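Local coordinates for protein RhCC (Rhodococcus jostii RHA1, PDB 4U5P) that probably acts as a cofactor-independent oxygenase of the tautomerase superfamily and binds magnesium, at residues F61-L66 and E102-E107; D67-Q72 and D106-D111. All coordinates share one frame; numbering follows the deposited sequence.

Interaction 1. Residues F61-L66 and E102-E107. With MG (magnesium ion), chain F.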
loop_
_atom_site.group_PDB
_atom_site.type_symbol
_atom_site.label_atom_id
_atom_site.label_comp_id
_atom_site.label_asym_id
_atom_site.label_seq_id
_atom_site.Cartn_x
_atom_site.Cartn_y
_atom_site.Cartn_z
ATOM N N PHE B 61 -4.716 -17.549 -5.677
ATOM C CA PHE B 61 -3.749 -16.942 -4.755
ATOM C C PHE B 61 -4.382 -15.775 -3.994
ATOM O O PHE B 61 -5.006 -14.900 -4.591
ATOM C CB PHE B 61 -2.526 -16.469 -5.537
ATOM C CG PHE B 61 -1.416 -15.894 -4.688
ATOM C CD1 PHE B 61 -0.867 -16.615 -3.645
ATOM C CD2 PHE B 61 -0.898 -14.644 -4.971
ATOM C CE1 PHE B 61 0.176 -16.088 -2.878
ATOM C CE2 PHE B 61 0.140 -14.115 -4.215
ATOM C CZ PHE B 61 0.677 -14.845 -3.166
ATOM N N VAL B 62 -4.256 -15.801 -2.670
ATOM C CA VAL B 62 -4.713 -14.706 -1.815
ATOM C C VAL B 62 -3.500 -14.009 -1.211
ATOM O O VAL B 62 -2.704 -14.644 -0.527
ATOM C CB VAL B 62 -5.651 -15.206 -0.698
ATOM C CG1 VAL B 62 -6.015 -14.070 0.256
ATOM C CG2 VAL B 62 -6.914 -15.824 -1.305
ATOM N N ARG B 63 -3.350 -12.713 -1.475
ATOM C CA ARG B 63 -2.219 -11.955 -0.961
ATOM C C ARG B 63 -2.731 -10.958 0.073
ATOM O O ARG B 63 -3.666 -10.199 -0.198
ATOM C CB ARG B 63 -1.481 -11.248 -2.094
ATOM C CG ARG B 63 -0.156 -10.601 -1.692
ATOM C CD ARG B 63 0.799 -11.632 -1.115
ATOM N NE ARG B 63 2.175 -11.167 -0.958
ATOM C CZ ARG B 63 2.622 -10.440 0.058
ATOM N NH1 ARG B 63 1.787 -10.040 1.012
ATOM N NH2 ARG B 63 3.909 -10.091 0.102
ATOM N N ILE B 64 -2.137 -10.991 1.264
ATOM C CA ILE B 64 -2.580 -10.131 2.362
ATOM C C ILE B 64 -1.454 -9.189 2.750
ATOM O O ILE B 64 -0.320 -9.606 2.936
ATOM C CB ILE B 64 -3.022 -10.959 3.588
ATOM C CG1 ILE B 64 -4.132 -11.936 3.183
ATOM C CG2 ILE B 64 -3.530 -10.045 4.725
ATOM C CD1 ILE B 64 -4.389 -13.016 4.198
ATOM N N ARG B 65 -1.785 -7.913 2.893
ATOM C CA ARG B 65 -0.835 -6.916 3.370
ATOM C C ARG B 65 -1.533 -6.057 4.419
ATOM O O ARG B 65 -2.687 -5.655 4.222
ATOM C CB ARG B 65 -0.327 -6.044 2.215
ATOM C CG ARG B 65 0.678 -5.008 2.639
ATOM C CD ARG B 65 0.902 -3.962 1.579
ATOM N NE ARG B 65 1.995 -3.084 1.988
ATOM C CZ ARG B 65 1.890 -2.135 2.910
ATOM N NH1 ARG B 65 0.733 -1.899 3.539
ATOM N NH2 ARG B 65 2.958 -1.416 3.210
ATOM N N LEU B 66 -0.863 -5.791 5.538
ATOM C CA LEU B 66 -1.441 -4.886 6.534
ATOM C C LEU B 66 -0.463 -3.880 7.102
ATOM O O LEU B 66 0.736 -4.129 7.136
ATOM C CB LEU B 66 -2.062 -5.669 7.688
ATOM C CG LEU B 66 -1.266 -6.764 8.374
ATOM C CD1 LEU B 66 -1.589 -6.887 9.850
ATOM C CD2 LEU B 66 -1.590 -8.074 7.674
ATOM N N GLU B 102 0.054 -15.590 1.135
ATOM C CA GLU B 102 1.241 -14.945 1.685
ATOM C C GLU B 102 0.786 -13.695 2.407
ATOM O O GLU B 102 -0.193 -13.093 1.995
ATOM C CB GLU B 102 2.237 -14.598 0.583
ATOM C CG GLU B 102 3.507 -13.923 1.054
ATOM C CD GLU B 102 4.521 -13.759 -0.069
ATOM O OE1 GLU B 102 4.119 -13.547 -1.239
ATOM O OE2 GLU B 102 5.726 -13.863 0.224
ATOM N N ILE B 103 1.487 -13.313 3.470
ATOM C CA ILE B 103 1.072 -12.183 4.298
ATOM C C ILE B 103 2.286 -11.437 4.817
ATOM O O ILE B 103 3.281 -12.059 5.197
ATOM C CB ILE B 103 0.207 -12.659 5.491
ATOM C CG1 ILE B 103 -0.253 -11.468 6.339
ATOM C CG2 ILE B 103 0.985 -13.660 6.358
ATOM C CD1 ILE B 103 -1.351 -11.818 7.348
ATOM N N HIS B 104 2.229 -10.107 4.832
ATOM C CA HIS B 104 3.241 -9.354 5.564
ATOM C C HIS B 104 2.671 -8.094 6.196
ATOM O O HIS B 104 1.584 -7.637 5.825
ATOM C CB HIS B 104 4.445 -9.016 4.674
ATOM C CG HIS B 104 4.197 -7.950 3.650
ATOM N ND1 HIS B 104 3.484 -8.182 2.494
ATOM C CD2 HIS B 104 4.625 -6.670 3.574
ATOM C CE1 HIS B 104 3.454 -7.081 1.766
ATOM N NE2 HIS B 104 4.140 -6.147 2.398
ATOM N N ILE B 105 3.412 -7.579 7.177
ATOM C CA ILE B 105 2.996 -6.431 7.975
ATOM C C ILE B 105 4.032 -5.325 7.913
ATOM O O ILE B 105 5.241 -5.584 7.950
ATOM C CB ILE B 105 2.783 -6.801 9.462
ATOM C CG1 ILE B 105 1.954 -8.081 9.597
ATOM C CG2 ILE B 105 2.169 -5.601 10.235
ATOM C CD1 ILE B 105 1.700 -8.502 11.028
ATOM N N ASP B 106 3.555 -4.086 7.838
ATOM C CA ASP B 106 4.416 -2.928 8.045
ATOM C C ASP B 106 3.930 -2.167 9.274
ATOM O O ASP B 106 2.748 -2.184 9.591
ATOM C CB ASP B 106 4.432 -2.010 6.817
ATOM C CG ASP B 106 5.594 -1.013 6.845
ATOM O OD1 ASP B 106 6.613 -1.315 7.506
ATOM O OD2 ASP B 106 5.515 0.050 6.179
ATOM N N GLU B 107 4.854 -1.531 9.975
ATOM C CA GLU B 107 4.495 -0.668 11.096
ATOM C C GLU B 107 4.698 0.771 10.643
ATOM O O GLU B 107 5.764 1.121 10.123
ATOM C CB GLU B 107 5.327 -1.000 12.341
ATOM C CG GLU B 107 5.060 -2.412 12.885
ATOM C CD GLU B 107 5.829 -2.720 14.170
ATOM O OE1 GLU B 107 7.066 -2.579 14.171
ATOM O OE2 GLU B 107 5.204 -3.127 15.173
HETATM MG MG MG F . 6.931 1.649 5.759
HETATM O O HOH W 1 5.273 -10.895 -2.113
HETATM O O HOH W 2 3.177 0.598 4.989
HETATM O O HOH W 3 8.464 0.317 6.434
HETATM O O HOH W 4 6.868 2.354 7.755
HETATM O O HOH W 5 8.505 2.980 5.552
#
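E102 covers one face of the R63 guanidinium, its CG over the plane and offset toward the rim, while H104 ND1 and a water lie in that plane at the edge. The H104 ring stands nearly upright to the guanidinium, the planes 80° apart, yet R63 NH1 falls within the ring plane and donates to H104 ND1 at 2.9 Å. A bend at chi2 (59°) swings the R63 chain over the neighbouring strand, where NE forms a salt bridge with E102 OE1 at 3.1 Å. Extended R65 lays its CG 3.6 Å from H104 CE1, and its NH2 donates to a water 2.7 Å away that also sits beside D106 OD2. Beyond these strands, E102 OE2 meets W113 of the second subunit, whose D67 takes both H104 NE2 and R65 NE.

The sheet's other face is greasy. I103 CD1 touches I64 CG2 and L66 CD2, each at 3.8 Å, and I105 CG1 packs on the L66 branch; I64, I103 and I105 also reach helix 76-90. Parallel backbone bonds hold the strands, alternating from I64 N to E102 O through D106 N to L66 O (2.9 Å); the one from E102 N to V62 O is weak. A leucine in place of R63 would probably leave E102 OE1 without its salt-bridge mate and H104 ND1 without its in-plane N-H, the ring then held through NE2 by D67 of the second subunit.

D106 OD2 binds magnesium at 2.2 Å, and three waters plus D106 OD2 of both other subunits complete six ligands. Three aspartates around one ion would probably repel one another without the metal, so the chemistry here ties the polar face of the ladder to trimer assembly.

Interaction 2. Residues D67-Q72 and D106-D111; sequences DHIARQ and DETPMD. With MG (magnesium ion), chain F.
With its OG1 set between the backbone N and the carbonyl carbon (chi1 68°), T108 swings CG2 onto the carboxylate of D67, 3.7 Å from CG, and brings OG1 to 3.3 Å from I69 CG1. D67 meets it at about a right angle: its CG is anti to the carbonyl carbon (chi1 -71°), which carries OD1 alongside D106, 3.6 Å from CB. The two carboxylates point the same way with their planes 64° apart, and a water lies between OD1 of D67 and OD2 of D106. D67 OD1 is also paired with R65 NH1, and its OD2 with R65 NE of the third subunit, positive charge that probably eases the crowding of acids.

The parallel ladder ends with H68 N bonded to D106 O (2.8 Å) and T108 N to H68 O (3.0 Å). Past it the chains become loops. M110 CB rests on I69 O, and its SD comes within 3.1 Å of A70 O. On the opposite side of the sheet from D67, one water joins H68 ND1, R71 O and E107 OE2, the last 2.7 Å away; E107 OE2 also accepts from M73 N.

H68 NE2 bonds to Y28 of helix 14-32, E107 OE1 reaches R79 of helix 76-90, and I69 and A70 lean on W113 of strand 113-115, while T108 packs against D106 of the third subunit.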
loop_
_atom_site.group_PDB
_atom_site.type_symbol
_atom_site.label_atom_id
_atom_site.label_comp_id
_atom_site.label_asym_id
_atom_site.label_seq_id
_atom_site.Cartn_x
_atom_site.Cartn_y
_atom_site.Cartn_z
ATOM N N ASP B 67 -1.012 -2.729 7.515
ATOM C CA ASP B 67 -0.303 -1.743 8.323
ATOM C C ASP B 67 -0.770 -1.826 9.761
ATOM O O ASP B 67 -1.969 -1.926 10.030
ATOM C CB ASP B 67 -0.529 -0.307 7.825
ATOM C CG ASP B 67 0.172 -0.005 6.511
ATOM O OD1 ASP B 67 1.170 -0.674 6.179
ATOM O OD2 ASP B 67 -0.267 0.938 5.818
ATOM N N HIS B 68 0.185 -1.796 10.680
ATOM C CA HIS B 68 -0.100 -1.574 12.093
ATOM C C HIS B 68 0.267 -0.145 12.438
ATOM O O HIS B 68 1.414 0.260 12.259
ATOM C CB HIS B 68 0.682 -2.525 12.981
ATOM C CG HIS B 68 0.037 -3.863 13.154
ATOM N ND1 HIS B 68 0.563 -4.832 13.980
ATOM C CD2 HIS B 68 -1.098 -4.384 12.631
ATOM C CE1 HIS B 68 -0.211 -5.903 13.942
ATOM N NE2 HIS B 68 -1.226 -5.656 13.135
ATOM N N ILE B 69 -0.710 0.594 12.944
ATOM C CA ILE B 69 -0.563 2.019 13.204
ATOM C C ILE B 69 -0.650 2.308 14.707
ATOM O O ILE B 69 0.171 3.040 15.258
ATOM C CB ILE B 69 -1.654 2.841 12.467
ATOM C CG1 ILE B 69 -1.738 2.436 10.983
ATOM C CG2 ILE B 69 -1.371 4.341 12.609
ATOM C CD1 ILE B 69 -3.073 2.739 10.320
ATOM N N ALA B 70 -1.637 1.708 15.363
ATOM C CA ALA B 70 -1.987 2.056 16.748
ATOM C C ALA B 70 -0.940 1.635 17.792
ATOM O O ALA B 70 -0.706 2.354 18.765
ATOM C CB ALA B 70 -3.333 1.452 17.107
ATOM N N ARG B 71 -0.295 0.494 17.571
ATOM C CA ARG B 71 0.658 -0.054 18.530
ATOM C C ARG B 71 1.889 -0.573 17.810
ATOM O O ARG B 71 1.809 -0.931 16.639
ATOM C CB ARG B 71 0.045 -1.226 19.303
ATOM C CG ARG B 71 -1.226 -0.957 20.098
ATOM C CD ARG B 71 -0.907 -0.578 21.514
ATOM N NE ARG B 71 -2.063 -0.719 22.396
ATOM C CZ ARG B 71 -3.145 0.049 22.347
ATOM N NH1 ARG B 71 -3.243 1.022 21.443
ATOM N NH2 ARG B 71 -4.134 -0.157 23.211
ATOM N N GLN B 72 3.011 -0.624 18.528
ATOM C CA GLN B 72 4.244 -1.247 18.041
ATOM C C GLN B 72 4.470 -2.554 18.783
ATOM O O GLN B 72 4.081 -2.694 19.939
ATOM C CB GLN B 72 5.457 -0.335 18.223
ATOM C CG GLN B 72 5.547 0.803 17.233
ATOM C CD GLN B 72 6.835 1.591 17.389
ATOM O OE1 GLN B 72 7.255 1.899 18.506
ATOM N NE2 GLN B 72 7.487 1.886 16.271
ATOM N N ASP B 106 3.555 -4.086 7.838
ATOM C CA ASP B 106 4.416 -2.928 8.045
ATOM C C ASP B 106 3.930 -2.167 9.274
ATOM O O ASP B 106 2.748 -2.184 9.591
ATOM C CB ASP B 106 4.432 -2.010 6.817
ATOM C CG ASP B 106 5.594 -1.013 6.845
ATOM O OD1 ASP B 106 6.613 -1.315 7.506
ATOM O OD2 ASP B 106 5.515 0.050 6.179
ATOM N N GLU B 107 4.854 -1.531 9.975
ATOM C CA GLU B 107 4.495 -0.668 11.096
ATOM C C GLU B 107 4.698 0.771 10.643
ATOM O O GLU B 107 5.764 1.121 10.123
ATOM C CB GLU B 107 5.327 -1.000 12.341
ATOM C CG GLU B 107 5.060 -2.412 12.885
ATOM C CD GLU B 107 5.829 -2.720 14.170
ATOM O OE1 GLU B 107 7.066 -2.579 14.171
ATOM O OE2 GLU B 107 5.204 -3.127 15.173
ATOM N N THR B 108 3.650 1.583 10.787
ATOM C CA THR B 108 3.680 2.966 10.315
ATOM C C THR B 108 3.494 3.921 11.509
ATOM O O THR B 108 3.019 3.507 12.569
ATOM C CB THR B 108 2.600 3.223 9.240
ATOM O OG1 THR B 108 1.298 3.136 9.826
ATOM C CG2 THR B 108 2.704 2.185 8.112
ATOM N N PRO B 109 3.888 5.197 11.344
ATOM C CA PRO B 109 3.889 6.149 12.471
ATOM C C PRO B 109 2.517 6.408 13.114
ATOM O O PRO B 109 1.553 6.813 12.468
ATOM C CB PRO B 109 4.430 7.439 11.834
ATOM C CG PRO B 109 5.170 7.005 10.625
ATOM C CD PRO B 109 4.460 5.791 10.122
ATOM N N MET B 110 2.461 6.227 14.426
ATOM C CA MET B 110 1.206 6.335 15.152
ATOM C C MET B 110 0.661 7.770 15.103
ATOM O O MET B 110 -0.552 7.987 15.204
ATOM C CB MET B 110 1.398 5.893 16.604
ATOM C CG MET B 110 0.130 5.963 17.437
ATOM S SD MET B 110 0.332 5.285 19.096
ATOM C CE MET B 110 1.351 6.535 19.872
ATOM N N ASP B 111 1.554 8.747 14.970
ATOM C CA ASP B 111 1.139 10.150 15.056
ATOM C C ASP B 111 0.691 10.760 13.717
ATOM O O ASP B 111 0.275 11.920 13.680
ATOM C CB ASP B 111 2.257 11.010 15.689
ATOM C CG ASP B 111 3.553 11.017 14.893
ATOM O OD1 ASP B 111 3.754 10.162 14.001
ATOM O OD2 ASP B 111 4.407 11.876 15.206
HETATM MG MG MG F . 6.931 1.649 5.759
HETATM O O HOH W 2 3.177 0.598 4.989
HETATM O O HOH W 6 2.496 -3.372 15.433
HETATM O O HOH W 3 8.464 0.317 6.434
HETATM O O HOH W 4 6.868 2.354 7.755
HETATM O O HOH W 5 8.505 2.980 5.552
#

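How the interactions relate
Both contacts belong to one pair of parallel strands, 61-68 and 100-107, joined through helix 76-90 as a beta-alpha-beta unit. Interaction 1 takes the body of the pair and interaction 2 its C-terminal ends and the loops beyond, their centres about 15 Å apart. D106 and E107 belong to both, and I105 CG2 touches H68 CG at 4.0 Å across the junction. Following the chain, 61-66 runs straight into 67-72; the helix comes next, and then segment 102-107, which overlaps 106-111. The magnesium therefore sits where ladder gives way to loop, bound by three subunits, so this single unit serves both the sheet and the trimer interface.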